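CELL WALL surface anchor family protein (Streptococcus pneumoniae, PDB 2WW8) probably mediates attachment of the pneumococcal pilus to host cells, as an adhesin carrying an integrin-like domain with a bound magnesium ion. Local coordinates at residues T278-K289 and T310-S320. Sequence-based numbering, arbitrary orientation.
Sequences TIFDGTEFTVEK and TSFTTNTKDYS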
ATOM      1  N   THR A 278      -9.443 -23.749 -39.014  1.00 12.76           N
ATOM      2  CA  THR A 278      -8.428 -24.673 -38.497  1.00 13.35           C
ATOM      3  C   THR A 278      -8.128 -24.207 -37.074  1.00 14.51           C
ATOM      4  O   THR A 278      -8.725 -23.233 -36.585  1.00 13.97           O
ATOM      5  CB  THR A 278      -7.116 -24.795 -39.389  1.00 15.60           C
ATOM      6  OG1 THR A 278      -6.198 -25.803 -38.887  1.00 14.51           O
ATOM      7  CG2 THR A 278      -6.381 -23.437 -39.354  1.00 10.18           C
ATOM      8  N   ILE A 279      -7.241 -24.956 -36.415  1.00 13.98           N
ATOM      9  CA  ILE A 279      -6.778 -24.567 -35.099  1.00 16.23           C
ATOM     10  C   ILE A 279      -5.819 -23.377 -35.256  1.00 15.11           C
ATOM     11  O   ILE A 279      -4.856 -23.450 -36.008  1.00 16.86           O
ATOM     12  CB  ILE A 279      -6.020 -25.718 -34.362  1.00 14.91           C
ATOM     13  CG1 ILE A 279      -6.862 -27.000 -34.311  1.00 19.89           C
ATOM     14  CG2 ILE A 279      -5.473 -25.164 -33.022  1.00 17.58           C
ATOM     15  CD1 ILE A 279      -8.213 -26.719 -33.741  1.00 16.74           C
ATOM     16  N   PHE A 280      -6.077 -22.276 -34.551  1.00 11.14           N
ATOM     17  CA  PHE A 280      -5.263 -21.095 -34.703  1.00 13.27           C
ATOM     18  C   PHE A 280      -4.007 -21.196 -33.811  1.00 11.97           C
ATOM     19  O   PHE A 280      -4.016 -20.805 -32.658  1.00 13.14           O
ATOM     20  CB  PHE A 280      -6.102 -19.820 -34.380  1.00 12.89           C
ATOM     21  CG  PHE A 280      -6.988 -19.390 -35.495  1.00 14.21           C
ATOM     22  CD1 PHE A 280      -7.019 -20.115 -36.710  1.00 15.18           C
ATOM     23  CD2 PHE A 280      -7.801 -18.260 -35.366  1.00 15.53           C
ATOM     24  CE1 PHE A 280      -7.794 -19.662 -37.752  1.00 13.85           C
ATOM     25  CE2 PHE A 280      -8.606 -17.809 -36.426  1.00 11.65           C
ATOM     26  CZ  PHE A 280      -8.567 -18.520 -37.637  1.00 14.54           C
ATOM     27  N   ASP A 281      -2.940 -21.781 -34.339  1.00 13.38           N
ATOM     28  CA  ASP A 281      -1.774 -22.174 -33.561  1.00 15.25           C
ATOM     29  C   ASP A 281      -0.469 -21.656 -34.152  1.00 15.33           C
ATOM     30  O   ASP A 281       0.630 -22.038 -33.715  1.00 15.23           O
ATOM     31  CB  ASP A 281      -1.700 -23.705 -33.391  1.00 15.13           C
ATOM     32  CG  ASP A 281      -1.451 -24.404 -34.741  1.00 20.95           C
ATOM     33  OD1 ASP A 281      -1.321 -23.727 -35.804  1.00 19.60           O
ATOM     34  OD2 ASP A 281      -1.379 -25.646 -34.738  1.00 24.45           O
ATOM     35  N   GLY A 282      -0.557 -20.780 -35.153  1.00 15.25           N
ATOM     36  CA  GLY A 282       0.666 -20.180 -35.681  1.00 14.86           C
ATOM     37  C   GLY A 282       1.298 -20.888 -36.861  1.00 15.13           C
ATOM     38  O   GLY A 282       2.205 -20.347 -37.515  1.00 17.02           O
ATOM     39  N   THR A 283       0.832 -22.100 -37.138  1.00 16.24           N
ATOM     40  CA  THR A 283       1.423 -22.914 -38.204  1.00 16.25           C
ATOM     41  C   THR A 283       0.887 -22.514 -39.561  1.00 14.71           C
ATOM     42  O   THR A 283      -0.176 -21.899 -39.710  1.00 13.94           O
ATOM     43  CB  THR A 283       1.190 -24.440 -38.027  1.00 17.65           C
ATOM     44  OG1 THR A 283      -0.232 -24.728 -37.971  1.00 15.59           O
ATOM     45  CG2 THR A 283       1.862 -24.940 -36.704  1.00 20.01           C
ATOM     46  N   GLU A 284       1.638 -22.902 -40.586  1.00 14.74           N
ATOM     47  CA  GLU A 284       1.195 -22.662 -41.956  1.00 14.23           C
ATOM     48  C   GLU A 284       0.026 -23.553 -42.315  1.00 15.06           C
ATOM     49  O   GLU A 284       0.051 -24.718 -41.961  1.00 16.92           O
ATOM     50  CB  GLU A 284       2.340 -22.903 -42.944  1.00 15.70           C
ATOM     51  CG  GLU A 284       2.056 -22.270 -44.287  1.00 16.45           C
ATOM     52  CD  GLU A 284       3.286 -22.312 -45.179  1.00 24.74           C
ATOM     53  OE1 GLU A 284       4.077 -21.358 -45.205  1.00 27.99           O
ATOM     54  OE2 GLU A 284       3.496 -23.337 -45.838  1.00 24.50           O
ATOM     55  N   PHE A 285      -1.008 -23.004 -42.953  1.00 14.05           N
ATOM     56  CA  PHE A 285      -2.193 -23.758 -43.332  1.00 14.96           C
ATOM     57  C   PHE A 285      -2.704 -23.280 -44.681  1.00 13.55           C
ATOM     58  O   PHE A 285      -2.447 -22.134 -45.039  1.00 14.85           O
ATOM     59  CB  PHE A 285      -3.276 -23.595 -42.256  1.00 13.17           C
ATOM     60  CG  PHE A 285      -4.331 -24.666 -42.351  1.00 16.89           C
ATOM     61  CD1 PHE A 285      -3.974 -25.995 -42.112  1.00 17.77           C
ATOM     62  CD2 PHE A 285      -5.627 -24.371 -42.726  1.00 13.14           C
ATOM     63  CE1 PHE A 285      -4.901 -27.008 -42.237  1.00 16.62           C
ATOM     64  CE2 PHE A 285      -6.575 -25.379 -42.881  1.00 16.50           C
ATOM     65  CZ  PHE A 285      -6.203 -26.714 -42.607  1.00 12.80           C
ATOM     66  N   THR A 286      -3.443 -24.131 -45.401  1.00 14.26           N
ATOM     67  CA  THR A 286      -4.048 -23.881 -46.703  1.00 12.31           C
ATOM     68  C   THR A 286      -5.546 -24.171 -46.585  1.00 14.31           C
ATOM     69  O   THR A 286      -5.969 -25.230 -46.048  1.00 14.47           O
ATOM     70  CB  THR A 286      -3.398 -24.734 -47.785  1.00 13.57           C
ATOM     71  OG1 THR A 286      -2.009 -24.365 -47.935  1.00 11.98           O
ATOM     72  CG2 THR A 286      -4.072 -24.481 -49.183  1.00 14.18           C
ATOM     73  N   VAL A 287      -6.348 -23.242 -47.110  1.00 13.64           N
ATOM     74  CA  VAL A 287      -7.792 -23.467 -47.311  1.00 13.90           C
ATOM     75  C   VAL A 287      -8.108 -23.315 -48.801  1.00 15.23           C
ATOM     76  O   VAL A 287      -7.374 -22.626 -49.502  1.00 12.58           O
ATOM     77  CB  VAL A 287      -8.720 -22.509 -46.528  1.00 13.33           C
ATOM     78  CG1 VAL A 287      -8.614 -22.811 -45.030  1.00 14.92           C
ATOM     79  CG2 VAL A 287      -8.391 -21.063 -46.878  1.00 10.69           C
ATOM     80  N   GLU A 288      -9.168 -23.986 -49.264  1.00 14.42           N
ATOM     81  CA  GLU A 288      -9.679 -23.775 -50.595  1.00 13.44           C
ATOM     82  C   GLU A 288     -11.000 -23.053 -50.593  1.00 15.61           C
ATOM     83  O   GLU A 288     -11.830 -23.213 -49.675  1.00 14.29           O
ATOM     84  CB  GLU A 288      -9.837 -25.069 -51.390  1.00 14.34           C
ATOM     85  CG  GLU A 288      -8.537 -25.678 -51.849  1.00 20.83           C
ATOM     86  CD  GLU A 288      -8.804 -26.875 -52.789  1.00 32.61           C
ATOM     87  OE1 GLU A 288      -9.794 -26.860 -53.569  1.00 34.83           O
ATOM     88  OE2 GLU A 288      -8.023 -27.842 -52.761  1.00 34.99           O
ATOM     89  N   LYS A 289     -11.199 -22.274 -51.661  1.00 13.39           N
ATOM     90  CA  LYS A 289     -12.436 -21.528 -51.817  1.00 13.54           C
ATOM     91  C   LYS A 289     -12.896 -21.562 -53.280  1.00 15.02           C
ATOM     92  O   LYS A 289     -12.142 -22.022 -54.142  1.00 16.72           O
ATOM     93  CB  LYS A 289     -12.148 -20.075 -51.450  1.00 13.87           C
ATOM     94  CG  LYS A 289     -11.860 -19.848 -49.988  1.00 16.27           C
ATOM     95  CD  LYS A 289     -13.039 -20.072 -49.094  1.00 18.98           C
ATOM     96  CE  LYS A 289     -12.497 -20.000 -47.661  1.00 19.80           C
ATOM     97  NZ  LYS A 289     -13.653 -20.003 -46.661  1.00 23.17           N
ATOM     98  N   THR A 310      -7.927 -20.135 -56.102  1.00 15.95           N
ATOM     99  CA  THR A 310      -8.842 -21.107 -55.514  1.00 17.51           C
ATOM    100  C   THR A 310      -8.290 -21.637 -54.194  1.00 18.56           C
ATOM    101  O   THR A 310      -8.941 -22.416 -53.492  1.00 21.77           O
ATOM    102  CB  THR A 310      -9.073 -22.253 -56.487  1.00 18.31           C
ATOM    103  OG1 THR A 310      -7.798 -22.793 -56.887  1.00 18.06           O
ATOM    104  CG2 THR A 310      -9.833 -21.644 -57.721  1.00 19.15           C
ATOM    105  N   SER A 311      -7.080 -21.238 -53.838  1.00 15.79           N
ATOM    106  CA  SER A 311      -6.609 -21.616 -52.508  1.00 16.83           C
ATOM    107  C   SER A 311      -5.838 -20.493 -51.865  1.00 16.47           C
ATOM    108  O   SER A 311      -5.363 -19.580 -52.547  1.00 15.89           O
ATOM    109  CB  SER A 311      -5.777 -22.908 -52.583  1.00 19.21           C
ATOM    110  OG  SER A 311      -4.528 -22.635 -53.129  1.00 17.40           O
ATOM    111  N   PHE A 312      -5.694 -20.548 -50.543  1.00 16.11           N
ATOM    112  CA  PHE A 312      -5.031 -19.484 -49.814  1.00 14.59           C
ATOM    113  C   PHE A 312      -4.158 -20.180 -48.773  1.00 16.26           C
ATOM    114  O   PHE A 312      -4.621 -21.138 -48.127  1.00 13.44           O
ATOM    115  CB  PHE A 312      -6.071 -18.609 -49.061  1.00 15.02           C
ATOM    116  CG  PHE A 312      -7.016 -17.832 -49.976  1.00 13.79           C
ATOM    117  CD1 PHE A 312      -6.628 -16.595 -50.517  1.00 16.35           C
ATOM    118  CD2 PHE A 312      -8.232 -18.371 -50.363  1.00 13.84           C
ATOM    119  CE1 PHE A 312      -7.476 -15.851 -51.368  1.00 11.88           C
ATOM    120  CE2 PHE A 312      -9.085 -17.672 -51.236  1.00 13.22           C
ATOM    121  CZ  PHE A 312      -8.708 -16.413 -51.724  1.00 13.77           C
ATOM    122  N   THR A 313      -2.940 -19.662 -48.622  1.00 15.04           N
ATOM    123  CA  THR A 313      -1.974 -20.263 -47.701  1.00 16.09           C
ATOM    124  C   THR A 313      -1.342 -19.181 -46.841  1.00 15.52           C
ATOM    125  O   THR A 313      -0.919 -18.122 -47.347  1.00 15.38           O
ATOM    126  CB  THR A 313      -0.853 -20.984 -48.450  1.00 14.34           C
ATOM    127  OG1 THR A 313      -1.470 -22.009 -49.232  1.00 14.32           O
ATOM    128  CG2 THR A 313       0.134 -21.603 -47.420  1.00 13.33           C
ATOM    129  N   THR A 314      -1.297 -19.426 -45.547  1.00 12.95           N
ATOM    130  CA  THR A 314      -0.605 -18.458 -44.668  1.00 16.10           C
ATOM    131  C   THR A 314      -0.357 -19.083 -43.298  1.00 14.36           C
ATOM    132  O   THR A 314      -0.899 -20.150 -43.061  1.00 14.27           O
ATOM    133  CB  THR A 314      -1.445 -17.137 -44.456  1.00 16.75           C
ATOM    134  OG1 THR A 314      -0.641 -16.199 -43.696  1.00 24.26           O
ATOM    135  CG2 THR A 314      -2.740 -17.339 -43.685  1.00 14.71           C
ATOM    136  N   ASN A 315       0.394 -18.442 -42.399  1.00 13.69           N
ATOM    137  CA  ASN A 315       0.421 -18.847 -40.983  1.00 13.00           C
ATOM    138  C   ASN A 315      -0.812 -18.273 -40.280  1.00 12.71           C
ATOM    139  O   ASN A 315      -1.133 -17.085 -40.402  1.00 12.30           O
ATOM    140  CB  ASN A 315       1.700 -18.347 -40.276  1.00 13.26           C
ATOM    141  CG  ASN A 315       2.964 -19.033 -40.803  1.00 20.21           C
ATOM    142  OD1 ASN A 315       3.324 -18.794 -41.946  1.00 19.07           O
ATOM    143  ND2 ASN A 315       3.622 -19.885 -40.005  1.00 19.18           N
ATOM    144  N   THR A 316      -1.463 -19.074 -39.448  1.00 12.38           N
ATOM    145  CA  THR A 316      -2.597 -18.551 -38.693  1.00 11.69           C
ATOM    146  C   THR A 316      -2.021 -17.743 -37.551  1.00 10.69           C
ATOM    147  O   THR A 316      -0.799 -17.748 -37.242  1.00  9.53           O
ATOM    148  CB  THR A 316      -3.507 -19.715 -38.166  1.00 12.46           C
ATOM    149  OG1 THR A 316      -2.670 -20.576 -37.371  1.00 16.10           O
ATOM    150  CG2 THR A 316      -4.051 -20.546 -39.333  1.00 12.30           C
ATOM    151  N   LYS A 317      -2.890 -16.996 -36.898  1.00 10.43           N
ATOM    152  CA  LYS A 317      -2.447 -16.347 -35.686  1.00 11.84           C
ATOM    153  C   LYS A 317      -2.272 -17.437 -34.624  1.00 12.33           C
ATOM    154  O   LYS A 317      -3.013 -18.439 -34.640  1.00 14.50           O
ATOM    155  CB  LYS A 317      -3.563 -15.402 -35.185  1.00 14.68           C
ATOM    156  CG  LYS A 317      -3.760 -14.079 -35.944  1.00 17.18           C
ATOM    157  CD  LYS A 317      -2.506 -13.173 -36.016  1.00 24.93           C
ATOM    158  CE  LYS A 317      -2.324 -12.091 -35.002  1.00 27.45           C
ATOM    159  NZ  LYS A 317      -1.328 -10.940 -35.328  1.00 23.26           N
ATOM    160  N   ASP A 318      -1.341 -17.215 -33.704  1.00 10.98           N
ATOM    161  CA  ASP A 318      -1.150 -18.164 -32.646  1.00 12.70           C
ATOM    162  C   ASP A 318      -1.982 -17.750 -31.435  1.00 12.77           C
ATOM    163  O   ASP A 318      -1.502 -17.007 -30.580  1.00 14.10           O
ATOM    164  CB  ASP A 318       0.330 -18.330 -32.312  1.00 11.06           C
ATOM    165  CG  ASP A 318       0.543 -19.455 -31.288  1.00 16.24           C
ATOM    166  OD1 ASP A 318      -0.447 -20.142 -30.877  1.00 14.09           O
ATOM    167  OD2 ASP A 318       1.726 -19.603 -30.897  1.00 17.37           O
ATOM    168  N   TYR A 319      -3.234 -18.216 -31.402  1.00 12.37           N
ATOM    169  CA  TYR A 319      -4.087 -17.919 -30.251  1.00 13.88           C
ATOM    170  C   TYR A 319      -4.275 -19.178 -29.418  1.00 15.43           C
ATOM    171  O   TYR A 319      -5.268 -19.270 -28.709  1.00 18.34           O
ATOM    172  CB  TYR A 319      -5.442 -17.456 -30.812  1.00 10.83           C
ATOM    173  CG  TYR A 319      -5.410 -16.053 -31.460  1.00 13.43           C
ATOM    174  CD1 TYR A 319      -4.602 -15.020 -30.933  1.00 12.43           C
ATOM    175  CD2 TYR A 319      -6.202 -15.759 -32.574  1.00 13.32           C
ATOM    176  CE1 TYR A 319      -4.597 -13.703 -31.521  1.00 16.89           C
ATOM    177  CE2 TYR A 319      -6.229 -14.450 -33.160  1.00 14.03           C
ATOM    178  CZ  TYR A 319      -5.428 -13.449 -32.606  1.00 19.79           C
ATOM    179  OH  TYR A 319      -5.435 -12.203 -33.198  1.00 23.92           O
ATOM    180  N   SER A 320      -3.394 -20.176 -29.545  1.00 12.65           N
ATOM    181  CA  SER A 320      -3.637 -21.405 -28.779  1.00 13.12           C
ATOM    182  C   SER A 320      -2.547 -21.616 -27.724  1.00 14.96           C
ATOM    183  O   SER A 320      -1.470 -21.006 -27.781  1.00 14.22           O
ATOM    184  CB  SER A 320      -3.810 -22.611 -29.697  1.00 13.80           C
ATOM    185  OG  SER A 320      -4.990 -22.397 -30.441  1.00 14.44           O
TER
HETATM  186  O   HOH W   1       3.213 -18.752 -44.614  1.00 35.83           O
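F285 and T314, then V287 and F312, are the hydrogen-bonded pairs of an antiparallel ladder between strands 284-288 and 311-315, each joined by two backbone bonds. On the face carrying E284, T286 and T313, polar side chains suit a partly solvent-exposed surface: T286 OG1 and T313 OG1 share a hydrogen bond of 2.7 Å, while a water donates to both E284 OE1 and N315 OD1. N315 also sends ND2 to G282 O (2.9 Å), in the plane of both carbonyl and amide. The face of F285, V287, F312 and T314 is more apolar. V287 CG2 packs on F312 CB, and K289, just beyond the strand, lays CB and CG at the F312 ring edge, CG 3.7 Å from CE2, before NZ goes on to D444 O.

Beyond the strands, T316 turns OG1 between its own N and carbonyl carbon (chi1 57°), where it accepts from G282 N at 3.1 Å and D281 N at 3.3 Å. G282, at phi 93°, takes a turn that a side chain would crowd. The buried F280 ring lies beside T316, CD1 3.8 Å from CB, and beside Y319. F280 O takes S320 OG at 2.9 Å and Y319 N, from opposite faces of its plane; S320 OG also pairs with T274 N on strand 269-275. The T316 and S320 hydroxyls, with Y319 N, thus bond backbone groups of 280-282 where the ladder has ended, tying it to the edge of the parallel sheet.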